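Local atomic coordinates of hypothetical protein, IPT/TIG domain protein (Bacteroides ovatus, PDB entry 4HW6), a protein that is of unknown function but probably serves as an auxiliary nutrient-binding protein, perhaps for carbohydrate, pairing an IPT/TIG domain with a six-bladed beta-propeller. Residues Phe114-Val127 / Pro131-Arg143. Sequence-based numbering, arbitrary orientation.
Sequences FLGKLYENNTKWDV and PFDDCGAFDNIWR
K117 NZ is gripped twice by D133: it lies 2.8 Å from D133 OD1, in a salt bridge, and 2.8 Å from D133 O. Beyond CG the lysine chain is extended, and NZ meets D133 OD1 from above the carboxylate plane. This contact joins two blades of the beta-propeller, linking the end of strand 109-115 and the loop after it to the loop between strands 130-131 and 143-146. Two backbone bonds tie the middle, K117 N to G136 O and A137 N to D126 O. A137 CB sits 3.6 Å from W125 CB and also touches L118 CD1. W125 CG stands between its backbone N and carbonyl carbon (chi1 61°). From there the indole NE1 donates to D139 OD1 at 2.9 Å, with the oxygen near the ring plane. With an alanine here, D139 OD1 would probably lose this donor, and A137 CB would lose the indole beside it while keeping the CB contact. H424 stacks on the indole. At the other end, F114 and F132 form an offset edge-to-face pair, the edge of F114 toward the face of F132, planes 81° apart. L115 CB meets the F138 ring edge in plane. A water bridges G116 N and F132 O. L115 CD2 rests over one face of the F132 ring, 4.0 Å from its centroid.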
loop_
_atom_site.group_PDB
_atom_site.type_symbol
_atom_site.label_atom_id
_atom_site.label_comp_id
_atom_site.label_asym_id
_atom_site.label_seq_id
_atom_site.Cartn_x
_atom_site.Cartn_y
_atom_site.Cartn_z
ATOM N N PHE A 114 2.807 0.290 -11.771
ATOM C CA PHE A 114 2.386 -1.098 -11.686
ATOM C C PHE A 114 1.381 -1.476 -12.787
ATOM O O PHE A 114 1.587 -2.458 -13.510
ATOM C CB PHE A 114 1.809 -1.352 -10.288
ATOM C CG PHE A 114 1.247 -2.736 -10.079
ATOM C CD1 PHE A 114 1.949 -3.859 -10.474
ATOM C CD2 PHE A 114 0.023 -2.899 -9.453
ATOM C CE1 PHE A 114 1.413 -5.133 -10.286
ATOM C CE2 PHE A 114 -0.505 -4.161 -9.252
ATOM C CZ PHE A 114 0.185 -5.267 -9.674
ATOM N N LEU A 115 0.318 -0.689 -12.932
ATOM C CA LEU A 115 -0.694 -0.972 -13.951
ATOM C C LEU A 115 -1.175 0.291 -14.639
ATOM O O LEU A 115 -1.285 1.360 -14.011
ATOM C CB LEU A 115 -1.905 -1.667 -13.332
ATOM C CG LEU A 115 -1.707 -3.040 -12.701
ATOM C CD1 LEU A 115 -2.868 -3.354 -11.770
ATOM C CD2 LEU A 115 -1.550 -4.115 -13.779
ATOM N N GLY A 116 -1.495 0.129 -15.924
ATOM C CA GLY A 116 -2.062 1.191 -16.743
ATOM C C GLY A 116 -1.066 1.727 -17.736
ATOM O O GLY A 116 0.092 2.005 -17.370
ATOM N N LYS A 117 -1.516 1.895 -18.989
ATOM C CA LYS A 117 -0.671 2.426 -20.060
ATOM C C LYS A 117 -1.506 3.397 -20.881
ATOM O O LYS A 117 -2.685 3.159 -21.114
ATOM C CB LYS A 117 -0.153 1.298 -20.949
ATOM C CG LYS A 117 0.739 0.312 -20.195
ATOM C CD LYS A 117 1.102 -0.858 -21.094
ATOM C CE LYS A 117 2.119 -1.791 -20.453
ATOM N NZ LYS A 117 2.483 -2.871 -21.411
ATOM N N LEU A 118 -0.895 4.506 -21.268
ATOM C CA LEU A 118 -1.562 5.527 -22.058
ATOM C C LEU A 118 -0.815 5.710 -23.383
ATOM O O LEU A 118 0.290 5.189 -23.578
ATOM C CB LEU A 118 -1.558 6.853 -21.304
ATOM C CG LEU A 118 -2.393 7.006 -20.029
ATOM C CD1 LEU A 118 -1.942 6.063 -18.925
ATOM C CD2 LEU A 118 -2.342 8.466 -19.591
ATOM N N TYR A 119 -1.419 6.436 -24.306
ATOM C CA TYR A 119 -0.745 6.723 -25.563
ATOM C C TYR A 119 -0.908 8.183 -25.946
ATOM O O TYR A 119 -1.587 8.943 -25.259
ATOM C CB TYR A 119 -1.174 5.757 -26.697
ATOM C CG TYR A 119 -2.656 5.677 -26.989
ATOM C CD1 TYR A 119 -3.487 4.887 -26.203
ATOM C CD2 TYR A 119 -3.225 6.345 -28.083
ATOM C CE1 TYR A 119 -4.838 4.788 -26.462
ATOM C CE2 TYR A 119 -4.588 6.239 -28.356
ATOM C CZ TYR A 119 -5.383 5.462 -27.532
ATOM O OH TYR A 119 -6.729 5.334 -27.762
ATOM N N GLU A 120 -0.212 8.565 -27.017
ATOM C CA GLU A 120 -0.167 9.936 -27.496
ATOM C C GLU A 120 0.351 10.883 -26.421
ATOM O O GLU A 120 -0.346 11.775 -25.981
ATOM C CB GLU A 120 -1.533 10.351 -28.032
ATOM C CG GLU A 120 -1.466 11.243 -29.261
ATOM C CD GLU A 120 -2.716 11.134 -30.117
ATOM O OE1 GLU A 120 -2.994 10.027 -30.628
ATOM O OE2 GLU A 120 -3.418 12.155 -30.277
ATOM N N ASN A 121 1.596 10.644 -26.017
ATOM C CA ASN A 121 2.244 11.332 -24.894
ATOM C C ASN A 121 1.300 11.587 -23.709
ATOM O O ASN A 121 1.102 12.725 -23.248
ATOM C CB ASN A 121 2.972 12.609 -25.363
ATOM C CG ASN A 121 3.902 13.166 -24.295
ATOM O OD1 ASN A 121 4.582 12.412 -23.569
ATOM N ND2 ASN A 121 3.904 14.479 -24.160
ATOM N N ASN A 122 0.735 10.486 -23.216
ATOM C CA ASN A 122 -0.070 10.480 -21.995
ATOM C C ASN A 122 -1.386 11.268 -22.069
ATOM O O ASN A 122 -1.889 11.714 -21.035
ATOM C CB ASN A 122 0.765 10.947 -20.783
ATOM C CG ASN A 122 1.976 10.075 -20.546
ATOM O OD1 ASN A 122 1.845 8.868 -20.400
ATOM N ND2 ASN A 122 3.169 10.680 -20.531
ATOM N N THR A 123 -1.972 11.378 -23.254
ATOM C CA THR A 123 -3.228 12.098 -23.402
ATOM C C THR A 123 -4.432 11.179 -23.641
ATOM O O THR A 123 -5.572 11.595 -23.433
ATOM C CB THR A 123 -3.145 13.164 -24.501
ATOM O OG1 THR A 123 -2.954 12.548 -25.777
ATOM C CG2 THR A 123 -1.989 14.143 -24.210
ATOM N N LYS A 124 -4.178 9.937 -24.044
ATOM C CA LYS A 124 -5.250 9.023 -24.428
ATOM C C LYS A 124 -5.056 7.649 -23.800
ATOM O O LYS A 124 -3.938 7.264 -23.485
ATOM C CB LYS A 124 -5.331 8.902 -25.947
ATOM C CG LYS A 124 -5.837 10.173 -26.624
ATOM C CD LYS A 124 -6.117 9.952 -28.099
ATOM C CE LYS A 124 -6.292 11.268 -28.853
ATOM N NZ LYS A 124 -6.361 11.024 -30.320
ATOM N N TRP A 125 -6.155 6.942 -23.584
ATOM C CA TRP A 125 -6.105 5.544 -23.133
ATOM C C TRP A 125 -7.394 4.840 -23.497
ATOM O O TRP A 125 -8.414 5.478 -23.783
ATOM C CB TRP A 125 -5.891 5.446 -21.625
ATOM C CG TRP A 125 -6.986 6.086 -20.786
ATOM C CD1 TRP A 125 -8.046 5.458 -20.192
ATOM C CD2 TRP A 125 -7.099 7.465 -20.453
ATOM N NE1 TRP A 125 -8.816 6.370 -19.515
ATOM C CE2 TRP A 125 -8.265 7.614 -19.675
ATOM C CE3 TRP A 125 -6.338 8.599 -20.756
ATOM C CZ2 TRP A 125 -8.677 8.850 -19.176
ATOM C CZ3 TRP A 125 -6.745 9.825 -20.264
ATOM C CH2 TRP A 125 -7.896 9.940 -19.471
ATOM N N ASP A 126 -7.335 3.517 -23.507
ATOM C CA ASP A 126 -8.506 2.688 -23.723
ATOM C C ASP A 126 -8.951 2.163 -22.363
ATOM O O ASP A 126 -8.121 1.972 -21.485
ATOM C CB ASP A 126 -8.154 1.518 -24.628
ATOM C CG ASP A 126 -7.680 1.961 -26.002
ATOM O OD1 ASP A 126 -8.248 2.928 -26.557
ATOM O OD2 ASP A 126 -6.724 1.349 -26.507
ATOM N N VAL A 127 -10.247 1.907 -22.211
ATOM C CA VAL A 127 -10.770 1.266 -21.027
ATOM C C VAL A 127 -11.243 -0.153 -21.389
ATOM O O VAL A 127 -12.161 -0.336 -22.183
ATOM C CB VAL A 127 -11.890 2.095 -20.382
ATOM C CG1 VAL A 127 -12.568 1.319 -19.262
ATOM C CG2 VAL A 127 -11.349 3.434 -19.883
ATOM N N PRO A 131 -5.150 -8.539 -19.410
ATOM C CA PRO A 131 -3.932 -8.900 -18.690
ATOM C C PRO A 131 -3.247 -7.690 -18.102
ATOM O O PRO A 131 -3.402 -6.582 -18.624
ATOM C CB PRO A 131 -3.033 -9.515 -19.778
ATOM C CG PRO A 131 -3.956 -9.936 -20.866
ATOM C CD PRO A 131 -5.120 -8.989 -20.814
ATOM N N PHE A 132 -2.458 -7.907 -17.050
ATOM C CA PHE A 132 -1.667 -6.844 -16.431
ATOM C C PHE A 132 -0.918 -5.996 -17.473
ATOM O O PHE A 132 -0.869 -4.774 -17.358
ATOM C CB PHE A 132 -0.630 -7.437 -15.450
ATOM C CG PHE A 132 -1.162 -7.746 -14.066
ATOM C CD1 PHE A 132 -2.526 -7.807 -13.784
ATOM C CD2 PHE A 132 -0.267 -7.992 -13.033
ATOM C CE1 PHE A 132 -2.973 -8.091 -12.503
ATOM C CE2 PHE A 132 -0.718 -8.271 -11.764
ATOM C CZ PHE A 132 -2.069 -8.325 -11.498
ATOM N N ASP A 133 -0.323 -6.662 -18.452
ATOM C CA ASP A 133 0.456 -5.995 -19.504
ATOM C C ASP A 133 -0.359 -5.295 -20.608
ATOM O O ASP A 133 0.223 -4.596 -21.435
ATOM C CB ASP A 133 1.410 -6.998 -20.151
ATOM C CG ASP A 133 2.490 -6.320 -20.985
ATOM O OD1 ASP A 133 3.135 -5.381 -20.464
ATOM O OD2 ASP A 133 2.666 -6.714 -22.157
ATOM N N ASP A 134 -1.679 -5.466 -20.618
ATOM C CA ASP A 134 -2.512 -5.036 -21.755
ATOM C C ASP A 134 -3.970 -4.843 -21.295
ATOM O O ASP A 134 -4.892 -5.573 -21.693
ATOM C CB ASP A 134 -2.407 -6.077 -22.872
ATOM C CG ASP A 134 -2.717 -5.510 -24.256
ATOM O OD1 ASP A 134 -3.211 -4.377 -24.374
ATOM O OD2 ASP A 134 -2.480 -6.229 -25.243
ATOM N N CYS A 135 -4.164 -3.871 -20.427
ATOM C CA CYS A 135 -5.474 -3.639 -19.818
ATOM C C CYS A 135 -5.785 -2.145 -19.862
ATOM O O CYS A 135 -6.417 -1.616 -18.948
ATOM C CB CYS A 135 -5.491 -4.134 -18.369
ATOM S SG CYS A 135 -4.253 -3.361 -17.285
ATOM N N GLY A 136 -5.322 -1.472 -20.916
ATOM C CA GLY A 136 -5.599 -0.042 -21.066
ATOM C C GLY A 136 -5.094 0.772 -19.901
ATOM O O GLY A 136 -4.034 0.457 -19.343
ATOM N N ALA A 137 -5.861 1.804 -19.528
ATOM C CA ALA A 137 -5.643 2.567 -18.321
ATOM C C ALA A 137 -6.984 2.848 -17.633
ATOM O O ALA A 137 -8.056 2.424 -18.107
ATOM C CB ALA A 137 -4.849 3.864 -18.608
ATOM N N PHE A 138 -6.921 3.547 -16.510
ATOM C CA PHE A 138 -8.034 3.585 -15.563
ATOM C C PHE A 138 -8.658 4.969 -15.408
ATOM O O PHE A 138 -7.956 5.941 -15.118
ATOM C CB PHE A 138 -7.539 3.044 -14.227
ATOM C CG PHE A 138 -6.839 1.726 -14.376
ATOM C CD1 PHE A 138 -7.511 0.657 -14.954
ATOM C CD2 PHE A 138 -5.511 1.575 -14.031
ATOM C CE1 PHE A 138 -6.875 -0.555 -15.138
ATOM C CE2 PHE A 138 -4.876 0.366 -14.203
ATOM C CZ PHE A 138 -5.554 -0.700 -14.780
ATOM N N ASP A 139 -9.977 5.037 -15.552
ATOM C CA ASP A 139 -10.701 6.318 -15.469
ATOM C C ASP A 139 -10.700 6.931 -14.086
ATOM O O ASP A 139 -10.568 8.139 -13.959
ATOM C CB ASP A 139 -12.150 6.183 -15.951
ATOM C CG ASP A 139 -12.274 6.106 -17.459
ATOM O OD1 ASP A 139 -11.386 6.606 -18.211
ATOM O OD2 ASP A 139 -13.300 5.550 -17.898
ATOM N N ASN A 140 -10.869 6.125 -13.042
ATOM C CA ASN A 140 -11.042 6.674 -11.698
ATOM C C ASN A 140 -10.749 5.638 -10.639
ATOM O O ASN A 140 -11.580 4.751 -10.372
ATOM C CB ASN A 140 -12.474 7.193 -11.544
ATOM C CG ASN A 140 -12.690 7.995 -10.273
ATOM O OD1 ASN A 140 -11.777 8.177 -9.478
ATOM N ND2 ASN A 140 -13.908 8.501 -10.100
ATOM N N ILE A 141 -9.586 5.756 -10.014
ATOM C CA ILE A 141 -9.177 4.793 -8.998
ATOM C C ILE A 141 -9.513 5.400 -7.615
ATOM O O ILE A 141 -8.666 5.979 -6.942
ATOM C CB ILE A 141 -7.677 4.436 -9.130
ATOM C CG1 ILE A 141 -7.282 4.129 -10.585
ATOM C CG2 ILE A 141 -7.366 3.215 -8.265
ATOM C CD1 ILE A 141 -5.773 4.202 -10.823
ATOM N N TRP A 142 -10.765 5.266 -7.204
ATOM C CA TRP A 142 -11.326 6.135 -6.187
ATOM C C TRP A 142 -11.066 5.625 -4.763
ATOM O O TRP A 142 -10.605 6.376 -3.907
ATOM C CB TRP A 142 -12.831 6.337 -6.462
ATOM C CG TRP A 142 -13.522 7.171 -5.435
ATOM C CD1 TRP A 142 -14.482 6.748 -4.571
ATOM C CD2 TRP A 142 -13.301 8.549 -5.156
ATOM N NE1 TRP A 142 -14.867 7.780 -3.755
ATOM C CE2 TRP A 142 -14.155 8.899 -4.085
ATOM C CE3 TRP A 142 -12.475 9.529 -5.707
ATOM C CZ2 TRP A 142 -14.208 10.186 -3.565
ATOM C CZ3 TRP A 142 -12.527 10.813 -5.183
ATOM C CH2 TRP A 142 -13.373 11.122 -4.112
ATOM N N ARG A 143 -11.416 4.373 -4.494
ATOM C CA ARG A 143 -11.136 3.729 -3.206
ATOM C C ARG A 143 -10.790 2.265 -3.453
ATOM O O ARG A 143 -11.533 1.562 -4.154
ATOM C CB ARG A 143 -12.346 3.760 -2.267
ATOM C CG ARG A 143 -12.851 5.136 -1.882
ATOM C CD ARG A 143 -11.900 5.848 -0.938
ATOM N NE ARG A 143 -12.419 7.171 -0.546
ATOM C CZ ARG A 143 -12.065 8.348 -1.067
ATOM N NH1 ARG A 143 -11.200 8.443 -2.059
ATOM N NH2 ARG A 143 -12.596 9.465 -0.574
HETATM O O HOH W 1 -0.715 -2.075 -17.632
#